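Local coordinates for acyl-CoA N-acyltransferases (NAT) superfamily protein (Arabidopsis thaliana, PDB 6TH0), which probably transfers the acetyl group of acetyl-CoA to N-terminal methionines of transmembrane proteins and to lysine side chains, through its GNAT acetyltransferase domain of the NAA60 type, at residues Gly110-Leu115 with Ile144-Arg149; Ala114-Val119 with Met150-Val155. All coordinates share one frame; numbering follows the deposited sequence.

Contact 1. Residues Gly110-Leu115 with Ile144-Arg149; sequences GIAKAL and IRLYKR. With ACO (acetyl coenzyme *a), chain C.
L146 reaches across from helix 141-149 and rests CD2 against CB of A112, 3.6 Å away, at the start of helix 111-123. CG stands anti to the backbone N (chi1 175°), which carries the fork forward: one methyl meets A112, while CD1 lies 3.9 Å from the backbone N of K113. A112 suits its place because its short side chain lets L146 and the coenzyme's diphosphate come close together.

G110 and A112 are the glycine and alanine of the Q/R-x-x-G-x-G/A signature of GNAT enzymes, whose backbone N-H groups hold the coenzyme's diphosphate. G110 N donates to ACO O1A at 3.0 Å and A112 N to O4A. K113 N, 3.3 Å from ACO O2A, completes the set from this segment. At the backbone angles of G110, the N-cap, a CB would collide with the preceding carbonyl oxygen. The chain of K113 runs outward past L146, and only near its end, at CE, does it come near CD of R149.

The 3'-phosphate is held from helix 141-149. R145 presents its guanidinium edge with the phosphorus in plane: NE donates to ACO O9A at 3.0 Å, almost straight (172°), and NH1 to O7A at 3.1 Å. R149, bent at chi3 (-58°), swings NH2 to the same O9A; the 2.5 Å between R149 NH2 and ACO O9A is doubtfully short. One face of its guanidinium lies against R145 O, the other against the ribose hydroxyl O2B. A leucine in place of R149 would probably leave O9A with one cationic partner fewer and O2B without its flat cover.

The chemistry thus divides the coenzyme's charge: main-chain N-H groups at a helix N-terminus, whose dipole should favour anions, take the diphosphate, and two arginines take the 3'-phosphate.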
# COMPACT_ATOMS: atom_id res chain seq x y z
N GLY A 110 -15.88 0.14 -0.05
CA GLY A 110 -15.05 0.30 1.12
C GLY A 110 -13.91 -0.69 1.24
O GLY A 110 -13.25 -0.72 2.29
N ILE A 111 -13.64 -1.49 0.21
CA ILE A 111 -12.59 -2.49 0.32
C ILE A 111 -11.22 -1.83 0.40
O ILE A 111 -10.39 -2.19 1.25
CB ILE A 111 -12.69 -3.50 -0.84
CG1 ILE A 111 -13.99 -4.29 -0.71
CG2 ILE A 111 -11.48 -4.45 -0.87
CD1 ILE A 111 -14.35 -5.12 -1.97
N ALA A 112 -10.96 -0.84 -0.46
CA ALA A 112 -9.66 -0.17 -0.42
C ALA A 112 -9.46 0.52 0.92
O ALA A 112 -8.36 0.47 1.49
CB ALA A 112 -9.53 0.83 -1.56
N LYS A 113 -10.48 1.20 1.42
CA LYS A 113 -10.39 1.80 2.74
C LYS A 113 -10.02 0.75 3.79
O LYS A 113 -9.19 1.00 4.67
CB LYS A 113 -11.71 2.49 3.09
CG LYS A 113 -11.72 3.16 4.45
CD LYS A 113 -13.03 3.93 4.64
CE LYS A 113 -12.94 4.90 5.81
NZ LYS A 113 -12.79 4.21 7.12
N ALA A 114 -10.68 -0.41 3.74
CA ALA A 114 -10.38 -1.46 4.71
C ALA A 114 -8.96 -1.98 4.54
O ALA A 114 -8.27 -2.25 5.53
CB ALA A 114 -11.38 -2.60 4.60
N LEU A 115 -8.49 -2.09 3.30
CA LEU A 115 -7.12 -2.56 3.08
C LEU A 115 -6.11 -1.59 3.69
O LEU A 115 -5.18 -2.00 4.39
CB LEU A 115 -6.87 -2.74 1.57
CG LEU A 115 -7.51 -3.99 0.93
CD1 LEU A 115 -7.52 -3.87 -0.59
CD2 LEU A 115 -6.80 -5.28 1.36
N ILE A 144 -6.43 10.20 -4.15
CA ILE A 144 -6.27 11.35 -3.26
C ILE A 144 -7.43 11.44 -2.27
O ILE A 144 -7.21 11.60 -1.06
CB ILE A 144 -6.13 12.65 -4.08
CG1 ILE A 144 -4.83 12.60 -4.91
CG2 ILE A 144 -6.22 13.89 -3.19
CD1 ILE A 144 -4.71 13.74 -5.91
N ARG A 145 -8.68 11.35 -2.75
CA ARG A 145 -9.82 11.42 -1.85
C ARG A 145 -9.80 10.28 -0.82
O ARG A 145 -10.21 10.47 0.33
CB ARG A 145 -11.14 11.39 -2.64
CG ARG A 145 -11.35 12.60 -3.54
CD ARG A 145 -12.79 12.71 -4.07
NE ARG A 145 -13.23 11.53 -4.80
CZ ARG A 145 -13.08 11.36 -6.12
NH1 ARG A 145 -13.52 10.24 -6.70
NH2 ARG A 145 -12.50 12.29 -6.86
N LEU A 146 -9.38 9.09 -1.25
CA LEU A 146 -9.34 7.93 -0.36
C LEU A 146 -8.36 8.13 0.78
O LEU A 146 -8.68 7.89 1.96
CB LEU A 146 -8.97 6.68 -1.17
CG LEU A 146 -8.75 5.36 -0.43
CD1 LEU A 146 -10.00 4.94 0.30
CD2 LEU A 146 -8.30 4.26 -1.41
N TYR A 147 -7.15 8.55 0.47
CA TYR A 147 -6.17 8.69 1.54
C TYR A 147 -6.52 9.85 2.46
O TYR A 147 -6.37 9.75 3.68
CB TYR A 147 -4.77 8.80 0.94
CG TYR A 147 -4.23 7.44 0.54
CD1 TYR A 147 -3.81 6.52 1.50
CD2 TYR A 147 -4.18 7.05 -0.80
CE1 TYR A 147 -3.33 5.28 1.14
CE2 TYR A 147 -3.71 5.80 -1.16
CZ TYR A 147 -3.29 4.92 -0.18
OH TYR A 147 -2.81 3.68 -0.53
N LYS A 148 -7.04 10.95 1.89
CA LYS A 148 -7.53 12.05 2.72
C LYS A 148 -8.65 11.57 3.65
O LYS A 148 -8.70 11.96 4.82
CB LYS A 148 -8.02 13.19 1.83
CG LYS A 148 -8.38 14.44 2.59
CD LYS A 148 -8.65 15.61 1.64
CE LYS A 148 -9.27 16.79 2.37
NZ LYS A 148 -10.63 16.48 2.90
N ARG A 149 -9.54 10.71 3.14
CA ARG A 149 -10.64 10.20 3.95
C ARG A 149 -10.12 9.37 5.12
O ARG A 149 -10.74 9.35 6.19
CB ARG A 149 -11.53 9.32 3.08
CG ARG A 149 -12.83 8.85 3.72
CD ARG A 149 -13.64 8.04 2.71
NE ARG A 149 -13.96 8.78 1.49
CZ ARG A 149 -13.55 8.43 0.27
NH1 ARG A 149 -12.80 7.35 0.09
NH2 ARG A 149 -13.90 9.17 -0.77
N1A ACO C . -21.83 2.97 -1.00
C2A ACO C . -21.46 3.90 -1.95
N3A ACO C . -20.27 4.47 -2.21
C4A ACO C . -19.28 4.01 -1.35
C5A ACO C . -19.50 3.05 -0.32
C6A ACO C . -20.81 2.55 -0.18
N6A ACO C . -21.09 1.62 0.79
N7A ACO C . -18.32 2.77 0.38
C8A ACO C . -17.40 3.56 -0.21
N9A ACO C . -17.93 4.33 -1.26
C1B ACO C . -17.23 5.29 -2.11
C2B ACO C . -16.13 6.16 -1.33
O2B ACO C . -16.74 7.20 -0.69
C3B ACO C . -15.41 6.63 -2.68
O3B ACO C . -16.26 7.52 -3.22
P3B ACO C . -15.41 8.84 -4.18
O7A ACO C . -15.03 7.96 -5.34
O8A ACO C . -16.50 9.87 -4.42
O9A ACO C . -14.29 9.17 -3.22
C4B ACO C . -15.34 5.30 -3.50
O4B ACO C . -16.55 4.55 -3.16
C5B ACO C . -14.05 4.51 -3.22
O5B ACO C . -13.88 4.29 -1.85
P1A ACO C . -13.47 2.70 -1.63
O1A ACO C . -14.59 1.84 -2.10
O2A ACO C . -12.92 2.58 -0.24
O3A ACO C . -12.16 2.29 -2.61
P2A ACO C . -12.43 1.17 -3.70
O4A ACO C . -12.49 -0.20 -3.12
O5A ACO C . -13.40 1.58 -4.78
O6A ACO C . -10.92 1.09 -4.56
CBP ACO C . -9.03 2.20 -5.56
CCP ACO C . -10.32 2.34 -4.64
CDP ACO C . -8.03 1.35 -4.81
CEP ACO C . -8.44 3.58 -5.86
CAP ACO C . -9.53 1.50 -6.85
OAP ACO C . -10.31 2.39 -7.65
C9P ACO C . -8.42 0.97 -7.75
O9P ACO C . -8.07 -0.19 -7.67
N8P ACO C . -7.90 1.80 -8.72
C7P ACO C . -6.81 1.34 -9.64
C6P ACO C . -5.54 1.08 -8.89
C5P ACO C . -5.10 2.38 -8.31
O5P ACO C . -5.22 3.47 -8.87
N4P ACO C . -4.52 2.33 -7.06
C3P ACO C . -4.11 3.61 -6.50
C2P ACO C . -2.95 3.42 -5.60
S1P ACO C . -2.45 5.09 -4.95
C ACO C . -1.31 5.49 -6.26
O ACO C . -1.56 6.31 -7.12
CH3 ACO C . -0.07 4.75 -6.31

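Contact 2. Residues Ala114-Val119 with Met150-Val155; sequences ALINEV and MSFRCV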
# COMPACT_ATOMS: atom_id res chain seq x y z
N ALA A 114 -10.68 -0.41 3.74
CA ALA A 114 -10.38 -1.46 4.71
C ALA A 114 -8.96 -1.98 4.54
O ALA A 114 -8.27 -2.25 5.53
CB ALA A 114 -11.38 -2.60 4.60
N LEU A 115 -8.49 -2.09 3.30
CA LEU A 115 -7.12 -2.56 3.08
C LEU A 115 -6.11 -1.59 3.69
O LEU A 115 -5.18 -2.00 4.39
CB LEU A 115 -6.87 -2.74 1.57
CG LEU A 115 -7.51 -3.99 0.93
CD1 LEU A 115 -7.52 -3.87 -0.59
CD2 LEU A 115 -6.80 -5.28 1.36
N ILE A 116 -6.29 -0.29 3.45
CA ILE A 116 -5.41 0.70 4.08
C ILE A 116 -5.50 0.59 5.59
O ILE A 116 -4.47 0.64 6.30
CB ILE A 116 -5.77 2.11 3.59
CG1 ILE A 116 -5.52 2.22 2.09
CG2 ILE A 116 -4.98 3.14 4.35
CD1 ILE A 116 -6.23 3.46 1.48
N ASN A 117 -6.71 0.42 6.12
CA ASN A 117 -6.88 0.27 7.56
C ASN A 117 -6.00 -0.86 8.10
O ASN A 117 -5.40 -0.73 9.18
CB ASN A 117 -8.36 0.03 7.87
CG ASN A 117 -8.65 0.02 9.34
OD1 ASN A 117 -8.16 0.87 10.08
ND2 ASN A 117 -9.45 -0.94 9.78
N GLU A 118 -5.93 -1.97 7.37
CA GLU A 118 -5.06 -3.08 7.78
C GLU A 118 -3.62 -2.63 7.92
O GLU A 118 -2.92 -3.01 8.87
CB GLU A 118 -5.16 -4.23 6.79
CG GLU A 118 -6.53 -4.89 6.73
CD GLU A 118 -6.91 -5.56 8.04
OE1 GLU A 118 -5.99 -5.95 8.78
OE2 GLU A 118 -8.11 -5.67 8.34
N VAL A 119 -3.14 -1.80 6.99
CA VAL A 119 -1.76 -1.35 7.04
C VAL A 119 -1.54 -0.43 8.24
O VAL A 119 -0.54 -0.55 8.95
CB VAL A 119 -1.37 -0.64 5.73
CG1 VAL A 119 0.06 -0.16 5.81
CG2 VAL A 119 -1.57 -1.59 4.52
N MET A 150 -8.99 8.70 4.92
CA MET A 150 -8.28 7.94 5.95
C MET A 150 -7.44 8.81 6.87
O MET A 150 -6.67 8.27 7.67
CB MET A 150 -7.40 6.87 5.30
CG MET A 150 -8.18 5.78 4.57
SD MET A 150 -9.38 5.04 5.68
CE MET A 150 -8.31 4.28 6.90
N SER A 151 -7.52 10.13 6.74
CA SER A 151 -6.78 11.09 7.56
C SER A 151 -5.31 11.20 7.19
O SER A 151 -4.54 11.73 8.01
CB SER A 151 -6.89 10.77 9.06
OG SER A 151 -8.20 10.97 9.54
N PHE A 152 -4.87 10.73 6.02
CA PHE A 152 -3.49 10.96 5.61
C PHE A 152 -3.31 12.42 5.23
O PHE A 152 -4.22 13.04 4.66
CB PHE A 152 -3.07 10.06 4.43
CG PHE A 152 -2.79 8.63 4.79
CD1 PHE A 152 -3.80 7.82 5.30
CD2 PHE A 152 -1.53 8.07 4.59
CE1 PHE A 152 -3.55 6.50 5.60
CE2 PHE A 152 -1.28 6.75 4.89
CZ PHE A 152 -2.28 5.96 5.41
N ARG A 153 -2.14 12.97 5.54
CA ARG A 153 -1.83 14.36 5.19
C ARG A 153 -1.11 14.37 3.85
O ARG A 153 -0.15 13.62 3.65
CB ARG A 153 -0.96 15.01 6.26
CG ARG A 153 -1.71 15.74 7.32
CD ARG A 153 -2.54 14.79 8.14
NE ARG A 153 -3.09 15.49 9.31
CZ ARG A 153 -3.84 14.92 10.24
NH1 ARG A 153 -4.16 13.63 10.15
NH2 ARG A 153 -4.28 15.65 11.27
N CYS A 154 -1.54 15.25 2.94
CA CYS A 154 -0.87 15.46 1.66
C CYS A 154 0.26 16.46 1.89
O CYS A 154 0.01 17.61 2.28
CB CYS A 154 -1.85 15.98 0.61
SG CYS A 154 -1.07 15.99 -1.04
N VAL A 155 1.51 15.99 1.77
CA VAL A 155 2.66 16.79 2.18
C VAL A 155 3.18 17.69 1.06
O VAL A 155 3.32 18.91 1.25
CB VAL A 155 3.78 15.87 2.69
CG1 VAL A 155 5.01 16.69 3.07
CG2 VAL A 155 3.28 15.03 3.84
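M150 and F152 close on I116 where helix 141-149 ends in a Schellman motif and the chain turns toward the last strand but one of the GNAT fold. S151 N bonds back to K148 O, S151, with positive phi, being the C-prime residue that ends the helix. The turn brings two apolar side chains toward helix 111-123.

M150 can be followed outward. Its CB is directed at the helix, and CG comes within 4.2 Å of I116 CG2. Successive bends at chi2 (-54°) and chi3 (-65°) then curl the chain round, so that SD lies by K113. CE, at the tip, reaches N117, 4.3 Å from its backbone N and 4.4 Å from its CB. Unbranched and flexible, methionine can make both bends and keep apolar contact with I116 and N117.

I116 turns CG2, anti to its own backbone N, to where it touches M150 and F152 alike. The methyl meets the ring of F152 obliquely, at 3.9 Å from CE1 and 4.0 Å from CZ. Phenylalanine suits the spot because its other neighbours are also apolar: V120 further along the helix, V132 and L134 of strand 129-137, F174 of strand 167-177, and Y147 in an edge-to-face pair. Isoleucine, branched at CB, suits this buried position: CG2 serves this contact while the CG1 arm points elsewhere.

On the outer side of the turn, R153 folds back on the loop: NH1 donates to S151 O at 2.9 Å, lying in the carbonyl plane while the oxygen sits 20° out of the guanidinium plane.

Contacts 1 and 2 lie side by side, their centres 6 Å apart, and share A114 and L115 of helix 111-123. Contact 1 engages the first turn of that helix at the diphosphate; contact 2 continues along it, with the side chain of I116 about 7 Å from the acetyl-CoA. I116 joins them: its CD1 packs 3.4 Å from Y147 CE1 and 3.7 Å from L146 CD2. M150 SD packs 3.2 Å from K113 CG. The Schellman bond from F152 N, 2.9 Å from Y147 O, ties the two second segments, and the chain runs from the helix bearing the two arginines straight into the turn of contact 2.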